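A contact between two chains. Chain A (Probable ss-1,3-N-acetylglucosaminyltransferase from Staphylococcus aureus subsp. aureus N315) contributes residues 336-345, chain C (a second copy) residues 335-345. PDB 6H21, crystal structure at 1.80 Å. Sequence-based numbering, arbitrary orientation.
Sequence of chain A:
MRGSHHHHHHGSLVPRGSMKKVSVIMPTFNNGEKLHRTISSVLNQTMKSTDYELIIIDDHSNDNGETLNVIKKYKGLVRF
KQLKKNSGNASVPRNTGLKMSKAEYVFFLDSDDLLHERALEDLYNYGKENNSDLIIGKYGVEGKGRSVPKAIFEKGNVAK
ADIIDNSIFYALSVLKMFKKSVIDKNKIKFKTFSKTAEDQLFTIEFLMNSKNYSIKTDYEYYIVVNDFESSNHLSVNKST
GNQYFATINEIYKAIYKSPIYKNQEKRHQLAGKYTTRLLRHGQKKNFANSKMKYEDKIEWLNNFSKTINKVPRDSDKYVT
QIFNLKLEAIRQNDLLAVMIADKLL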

# COMPACT_ATOMS: atom_id res chain seq x y z
N LEU A 336 3.75 4.92 7.08
CA LEU A 336 2.82 3.98 6.42
C LEU A 336 3.43 3.42 5.13
O LEU A 336 3.31 2.25 4.89
CB LEU A 336 1.48 4.67 6.10
CG LEU A 336 0.54 4.86 7.29
CD1 LEU A 336 -0.60 5.79 6.91
CD2 LEU A 336 -0.00 3.53 7.81
N ALA A 337 4.02 4.28 4.29
CA ALA A 337 4.60 3.84 3.05
C ALA A 337 5.80 2.91 3.32
O ALA A 337 6.05 1.99 2.55
CB ALA A 337 4.99 5.04 2.19
N VAL A 338 6.54 3.17 4.41
CA VAL A 338 7.69 2.30 4.74
C VAL A 338 7.15 0.93 5.17
O VAL A 338 7.61 -0.06 4.69
CB VAL A 338 8.63 2.90 5.80
CG1 VAL A 338 9.78 1.95 6.08
CG2 VAL A 338 9.17 4.27 5.40
N MET A 339 6.11 0.92 6.01
CA MET A 339 5.43 -0.32 6.45
C MET A 339 4.97 -1.13 5.24
O MET A 339 5.25 -2.32 5.14
CB MET A 339 4.22 -0.02 7.34
CG MET A 339 4.58 0.55 8.70
SD MET A 339 3.16 1.14 9.63
CE MET A 339 2.36 -0.38 10.15
N ILE A 340 4.32 -0.46 4.28
CA ILE A 340 3.82 -1.09 3.07
C ILE A 340 4.99 -1.61 2.23
O ILE A 340 4.95 -2.73 1.72
CB ILE A 340 2.90 -0.14 2.27
CG1 ILE A 340 1.63 0.17 3.05
CG2 ILE A 340 2.58 -0.73 0.90
CD1 ILE A 340 0.96 1.47 2.66
N ALA A 341 6.02 -0.78 2.06
CA ALA A 341 7.16 -1.15 1.27
C ALA A 341 7.75 -2.47 1.80
O ALA A 341 8.07 -3.36 1.02
CB ALA A 341 8.19 -0.05 1.27
N ASP A 342 7.87 -2.57 3.12
CA ASP A 342 8.43 -3.77 3.78
C ASP A 342 7.54 -4.99 3.51
O ASP A 342 8.06 -6.05 3.17
CB ASP A 342 8.63 -3.52 5.27
CG ASP A 342 9.97 -2.87 5.59
OD1 ASP A 342 10.84 -2.80 4.66
OD2 ASP A 342 10.16 -2.46 6.77
N LYS A 343 6.22 -4.82 3.58
CA LYS A 343 5.31 -5.93 3.33
C LYS A 343 5.40 -6.41 1.87
O LYS A 343 5.08 -7.56 1.63
CB LYS A 343 3.87 -5.56 3.69
CG LYS A 343 3.59 -5.49 5.18
CD LYS A 343 2.18 -5.14 5.49
CE LYS A 343 1.90 -4.95 6.96
NZ LYS A 343 2.14 -6.19 7.74
N LEU A 344 5.83 -5.57 0.91
CA LEU A 344 5.93 -5.98 -0.50
C LEU A 344 7.34 -6.48 -0.85
O LEU A 344 7.57 -6.89 -1.97
CB LEU A 344 5.56 -4.81 -1.43
CG LEU A 344 4.16 -4.21 -1.24
CD1 LEU A 344 4.02 -2.94 -2.05
CD2 LEU A 344 3.09 -5.20 -1.64
N LEU A 345 8.28 -6.40 0.09
CA LEU A 345 9.61 -7.00 -0.06
C LEU A 345 9.62 -8.40 0.59
O LEU A 345 8.59 -8.98 0.99
CB LEU A 345 10.64 -6.08 0.60
CG LEU A 345 10.90 -4.76 -0.13
CD1 LEU A 345 11.69 -3.82 0.76
CD2 LEU A 345 11.64 -5.01 -1.44
OXT LEU A 345 10.69 -8.98 0.78
N LEU C 335 2.17 10.14 -5.19
CA LEU C 335 3.06 9.37 -6.01
C LEU C 335 3.36 8.02 -5.34
O LEU C 335 3.40 7.02 -6.02
CB LEU C 335 4.33 10.17 -6.30
CG LEU C 335 5.39 9.41 -7.11
CD1 LEU C 335 4.87 9.03 -8.48
CD2 LEU C 335 6.68 10.21 -7.23
N LEU C 336 3.53 8.02 -4.01
CA LEU C 336 3.84 6.75 -3.25
C LEU C 336 2.71 5.74 -3.46
O LEU C 336 2.95 4.54 -3.65
CB LEU C 336 4.03 7.06 -1.76
CG LEU C 336 5.37 7.68 -1.36
CD1 LEU C 336 5.42 7.97 0.13
CD2 LEU C 336 6.53 6.78 -1.72
N ALA C 337 1.48 6.24 -3.39
CA ALA C 337 0.28 5.42 -3.55
C ALA C 337 0.18 4.90 -4.99
O ALA C 337 -0.21 3.77 -5.18
CB ALA C 337 -0.94 6.19 -3.14
N VAL C 338 0.57 5.69 -6.00
CA VAL C 338 0.54 5.17 -7.39
C VAL C 338 1.59 4.06 -7.55
O VAL C 338 1.30 2.99 -8.12
CB VAL C 338 0.70 6.29 -8.44
CG1 VAL C 338 0.64 5.72 -9.86
CG2 VAL C 338 -0.35 7.38 -8.26
N MET C 339 2.80 4.30 -7.04
CA MET C 339 3.86 3.33 -7.03
C MET C 339 3.35 2.01 -6.40
O MET C 339 3.54 0.94 -6.96
CB MET C 339 5.07 3.84 -6.24
CG MET C 339 5.84 4.93 -6.95
SD MET C 339 7.15 5.58 -5.92
CE MET C 339 8.39 4.30 -6.04
N ILE C 340 2.69 2.12 -5.25
CA ILE C 340 2.18 0.93 -4.54
C ILE C 340 1.09 0.27 -5.40
O ILE C 340 1.13 -0.89 -5.63
CB ILE C 340 1.69 1.31 -3.13
CG1 ILE C 340 2.86 1.70 -2.22
CG2 ILE C 340 0.87 0.18 -2.53
CD1 ILE C 340 2.43 2.58 -1.06
N ALA C 341 0.17 1.07 -5.93
CA ALA C 341 -0.93 0.53 -6.77
C ALA C 341 -0.35 -0.28 -7.94
O ALA C 341 -0.85 -1.38 -8.25
CB ALA C 341 -1.81 1.64 -7.28
N ASP C 342 0.74 0.22 -8.54
CA ASP C 342 1.34 -0.44 -9.70
C ASP C 342 2.02 -1.76 -9.29
O ASP C 342 1.97 -2.71 -10.06
CB ASP C 342 2.32 0.47 -10.44
CG ASP C 342 1.66 1.37 -11.47
OD1 ASP C 342 0.50 1.07 -11.88
OD2 ASP C 342 2.31 2.35 -11.88
N LYS C 343 2.64 -1.80 -8.11
CA LYS C 343 3.24 -3.04 -7.58
C LYS C 343 2.17 -4.11 -7.31
O LYS C 343 2.50 -5.32 -7.37
CB LYS C 343 4.03 -2.77 -6.29
CG LYS C 343 5.47 -2.36 -6.54
CD LYS C 343 6.15 -1.78 -5.33
CE LYS C 343 7.34 -0.93 -5.71
NZ LYS C 343 8.31 -1.68 -6.54
N LEU C 344 0.94 -3.69 -6.98
CA LEU C 344 -0.13 -4.64 -6.66
C LEU C 344 -0.88 -5.13 -7.91
O LEU C 344 -1.45 -6.20 -7.88
CB LEU C 344 -1.08 -4.00 -5.65
CG LEU C 344 -0.48 -3.79 -4.26
CD1 LEU C 344 -1.44 -3.01 -3.38
CD2 LEU C 344 -0.10 -5.11 -3.61
N LEU C 345 -0.83 -4.37 -9.01
CA LEU C 345 -1.46 -4.75 -10.29
C LEU C 345 -0.61 -5.82 -11.01
O LEU C 345 0.61 -5.95 -10.76
CB LEU C 345 -1.63 -3.49 -11.14
CG LEU C 345 -2.81 -2.60 -10.75
CD1 LEU C 345 -2.72 -1.24 -11.42
CD2 LEU C 345 -4.13 -3.27 -11.08

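Two C-terminal helical segments from copies of one protein pack side by side and run in the same general direction, with A:Ala337 CA 7.0 Å from C:Leu336 CA near one end and A:Leu344 CA 8.1 Å from C:Lys343 CA near the other. Both backbones are held by i to i+4 hydrogen bonds, such as A:Ala341 N to A:Ala337 O (2.8 Å) and C:Ile340 N to C:Leu336 O (2.9 Å). Toward the C terminus of chain A this pattern slackens: A:Leu344 N makes weak bonds to A:Ile340 O and A:Ala341 O, both 3.1 Å. No hydrogen bond crosses between the stretches, so side-chain packing alone joins them, burying 285 Å² in total. On chain A the contacting residues are A:Ala337, A:Ile340 and A:Leu344, a three- and four-residue spacing that keeps one helical face turned to the partner.

At the N-terminal end, A:Ala337 CB lies 3.6 Å from C:Leu336 CD1; the small methyl goes with the close backbone approach here. One turn on, A:Ile340 and C:Ile340 meet, A:Ile340 CG2 standing 3.8 Å from C:Ile340 CD1. Both have chi1 m and chi2 t, yet the pairing is unlike at its closest point, a branch methyl against a chain-end methyl. A:Leu344 has the largest covered area, 73 Å², and touches three residues. A:Leu344 CD1 lies 4.5 Å from C:Ile340 CG2 and 4.1 Å from C:Lys343 CD, so the lysine contributes aliphatic chain to this contact while its NZ is hydrogen-bonded elsewhere in the structure. The other methyl, A:Leu344 CD2, sits 3.8 Å from C:Leu344 CD2. CA-to-CB of C:Leu344 points sideways, but the end of its side chain comes nearer and makes that contact. A:Asp342 and C:Asp342 remain out of reach of the opposing stretch.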